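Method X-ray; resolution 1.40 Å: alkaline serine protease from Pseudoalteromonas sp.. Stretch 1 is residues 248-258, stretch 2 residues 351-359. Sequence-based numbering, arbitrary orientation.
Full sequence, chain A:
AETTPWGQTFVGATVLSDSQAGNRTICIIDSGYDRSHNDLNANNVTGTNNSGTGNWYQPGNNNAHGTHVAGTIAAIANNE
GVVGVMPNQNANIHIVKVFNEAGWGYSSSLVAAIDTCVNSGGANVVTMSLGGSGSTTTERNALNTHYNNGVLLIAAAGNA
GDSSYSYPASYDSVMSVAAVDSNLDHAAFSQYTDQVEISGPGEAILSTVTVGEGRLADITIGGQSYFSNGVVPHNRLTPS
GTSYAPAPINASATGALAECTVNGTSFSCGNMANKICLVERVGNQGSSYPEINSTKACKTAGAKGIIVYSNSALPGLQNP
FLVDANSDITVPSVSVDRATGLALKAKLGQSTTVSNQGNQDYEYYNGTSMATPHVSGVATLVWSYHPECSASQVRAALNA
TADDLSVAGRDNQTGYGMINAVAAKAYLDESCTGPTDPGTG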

# COMPACT_ATOMS: atom_id res chain seq x y z
N PRO A 248 -5.22 9.95 16.90
CA PRO A 248 -6.42 9.62 16.13
C PRO A 248 -7.73 9.88 16.86
O PRO A 248 -7.83 9.69 18.08
CB PRO A 248 -6.23 8.14 15.83
CG PRO A 248 -5.53 7.65 17.07
CD PRO A 248 -4.48 8.73 17.28
N ILE A 249 -8.72 10.34 16.11
CA ILE A 249 -10.04 10.58 16.67
C ILE A 249 -10.90 9.42 16.18
O ILE A 249 -11.22 9.33 15.00
CB ILE A 249 -10.67 11.90 16.18
CG1 ILE A 249 -9.86 13.09 16.68
CG2 ILE A 249 -12.12 12.00 16.67
CD1 ILE A 249 -9.79 13.20 18.20
N ASN A 250 -11.24 8.52 17.09
CA ASN A 250 -12.07 7.37 16.76
C ASN A 250 -13.43 7.54 17.40
O ASN A 250 -13.60 7.35 18.61
CB ASN A 250 -11.42 6.07 17.24
CG ASN A 250 -10.14 5.75 16.50
OD1 ASN A 250 -10.06 5.93 15.29
ND2 ASN A 250 -9.15 5.25 17.22
N ALA A 251 -14.40 7.93 16.59
CA ALA A 251 -15.77 8.15 17.05
C ALA A 251 -16.68 8.24 15.84
O ALA A 251 -16.21 8.20 14.70
CB ALA A 251 -15.85 9.44 17.86
N SER A 252 -17.98 8.35 16.10
CA SER A 252 -18.96 8.46 15.03
C SER A 252 -19.72 9.76 15.18
O SER A 252 -19.90 10.27 16.29
CB SER A 252 -19.94 7.28 15.08
OG SER A 252 -19.26 6.05 14.88
N ALA A 253 -20.15 10.32 14.05
CA ALA A 253 -20.90 11.56 14.03
C ALA A 253 -22.00 11.44 12.99
O ALA A 253 -21.78 10.89 11.91
CB ALA A 253 -19.98 12.73 13.70
N THR A 254 -23.19 11.94 13.32
CA THR A 254 -24.32 11.88 12.41
C THR A 254 -24.98 13.24 12.27
O THR A 254 -25.19 13.95 13.26
CB THR A 254 -25.38 10.87 12.90
OG1 THR A 254 -24.78 9.57 13.00
CG2 THR A 254 -26.55 10.81 11.94
N GLY A 255 -25.31 13.60 11.04
CA GLY A 255 -25.96 14.88 10.79
C GLY A 255 -26.22 15.10 9.31
O GLY A 255 -25.76 14.32 8.47
N ALA A 256 -26.96 16.15 8.98
CA ALA A 256 -27.26 16.45 7.59
C ALA A 256 -25.97 16.82 6.87
O ALA A 256 -25.13 17.54 7.41
CB ALA A 256 -28.26 17.60 7.51
N LEU A 257 -25.81 16.31 5.65
CA LEU A 257 -24.62 16.60 4.87
C LEU A 257 -24.66 18.01 4.30
O LEU A 257 -25.64 18.39 3.64
CB LEU A 257 -24.48 15.59 3.72
CG LEU A 257 -23.21 15.70 2.87
CD1 LEU A 257 -21.99 15.40 3.73
CD2 LEU A 257 -23.29 14.73 1.70
N ALA A 258 -23.61 18.78 4.56
CA ALA A 258 -23.51 20.15 4.07
C ALA A 258 -22.09 20.36 3.57
O ALA A 258 -21.14 19.86 4.17
CB ALA A 258 -23.83 21.13 5.19
N SER A 351 -29.17 12.76 5.92
CA SER A 351 -28.53 12.32 7.15
C SER A 351 -27.33 11.45 6.82
O SER A 351 -27.45 10.45 6.11
CB SER A 351 -29.52 11.53 8.01
OG SER A 351 -28.93 11.15 9.24
N THR A 352 -26.16 11.84 7.33
CA THR A 352 -24.93 11.10 7.06
C THR A 352 -24.18 10.77 8.34
O THR A 352 -24.13 11.57 9.27
CB THR A 352 -24.00 11.92 6.15
OG1 THR A 352 -24.69 12.30 4.96
CG2 THR A 352 -22.76 11.11 5.78
N THR A 353 -23.60 9.58 8.39
CA THR A 353 -22.83 9.15 9.54
C THR A 353 -21.40 8.90 9.11
O THR A 353 -21.13 8.08 8.24
CB THR A 353 -23.39 7.85 10.15
OG1 THR A 353 -24.75 8.07 10.56
CG2 THR A 353 -22.57 7.44 11.37
N VAL A 354 -20.48 9.64 9.72
CA VAL A 354 -19.06 9.49 9.43
C VAL A 354 -18.45 8.85 10.67
O VAL A 354 -18.74 9.26 11.79
CB VAL A 354 -18.38 10.85 9.19
CG1 VAL A 354 -16.89 10.66 8.95
CG2 VAL A 354 -19.02 11.54 8.01
N SER A 355 -17.60 7.85 10.47
CA SER A 355 -17.00 7.19 11.61
C SER A 355 -15.58 6.70 11.39
O SER A 355 -15.22 6.24 10.31
CB SER A 355 -17.87 6.01 12.02
OG SER A 355 -17.97 5.07 10.97
N ASN A 356 -14.78 6.83 12.44
CA ASN A 356 -13.40 6.35 12.45
C ASN A 356 -13.42 5.31 13.56
O ASN A 356 -13.91 5.57 14.65
CB ASN A 356 -12.41 7.45 12.79
CG ASN A 356 -12.18 8.41 11.64
OD1 ASN A 356 -12.34 8.05 10.48
ND2 ASN A 356 -11.79 9.64 11.97
N GLN A 357 -12.88 4.13 13.28
CA GLN A 357 -12.87 3.06 14.27
C GLN A 357 -11.49 2.47 14.48
O GLN A 357 -10.80 2.14 13.52
CB GLN A 357 -13.84 1.95 13.84
CG GLN A 357 -15.28 2.42 13.71
CD GLN A 357 -16.17 1.38 13.04
OE1 GLN A 357 -16.24 0.24 13.48
NE2 GLN A 357 -16.86 1.79 11.98
N GLY A 358 -11.08 2.36 15.74
CA GLY A 358 -9.79 1.79 16.04
C GLY A 358 -9.94 0.32 16.39
O GLY A 358 -11.03 -0.25 16.27
N ASN A 359 -8.84 -0.30 16.81
CA ASN A 359 -8.84 -1.71 17.18
C ASN A 359 -9.31 -2.62 16.05
O ASN A 359 -9.94 -3.66 16.29
CB ASN A 359 -9.72 -1.92 18.42
CG ASN A 359 -9.45 -3.23 19.14
OD1 ASN A 359 -8.33 -3.48 19.59
ND2 ASN A 359 -10.47 -4.07 19.25

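How do the two backbones meet? They pair as antiparallel strands, with Ala-253 opposite Val-354 and Gly-255 opposite Thr-352 as hydrogen-bonded pairs. Each pair exchanges two bonds: Ala-253 N to Val-354 O (2.9 Å) and Val-354 N to Ala-253 O (2.8 Å), then Gly-255 N to Thr-352 O (2.9 Å) and Thr-352 N to Gly-255 O (2.8 Å). Asn-356 N extends the ladder to Ala-251 O at 3.0 Å.

What links the side chains on the face carrying Ser-252, Thr-254, Thr-353 and Ser-355? Its small hydroxyl side chains include the exposed Ser-252 and Thr-254, which can meet solvent, and the buried Ser-355. Thr-254 and Thr-353, both m rotamers, sit directly across from each other, and their OG1 atoms hydrogen-bond at 2.9 Å. Beside them, Ser-252 OG packs 3.2 Å from Ser-355 CB.

What lies on the other face? Ala-253 and Val-354 are buried there, their apolar side chains needing no polar partner. Thr-352 is buried too: its OG1 lies 3.5 Å from Leu-257 CB and is hydrogen-bonded elsewhere in the structure, so its burial leaves no unpaired hydroxyl, while Gly-255 opposite adds no side chain.

How is the contact closed beyond the ladder? Asn-356, buried and pointing toward stretch 1, donates a hydrogen bond from ND2 to Ile-249 O at 3.1 Å. Asn-250 CG rests 3.6 Å from Gly-358 N, and an ideal CB on Gly-358 would lie 2.7 Å from Asn-250 ND2, a clash.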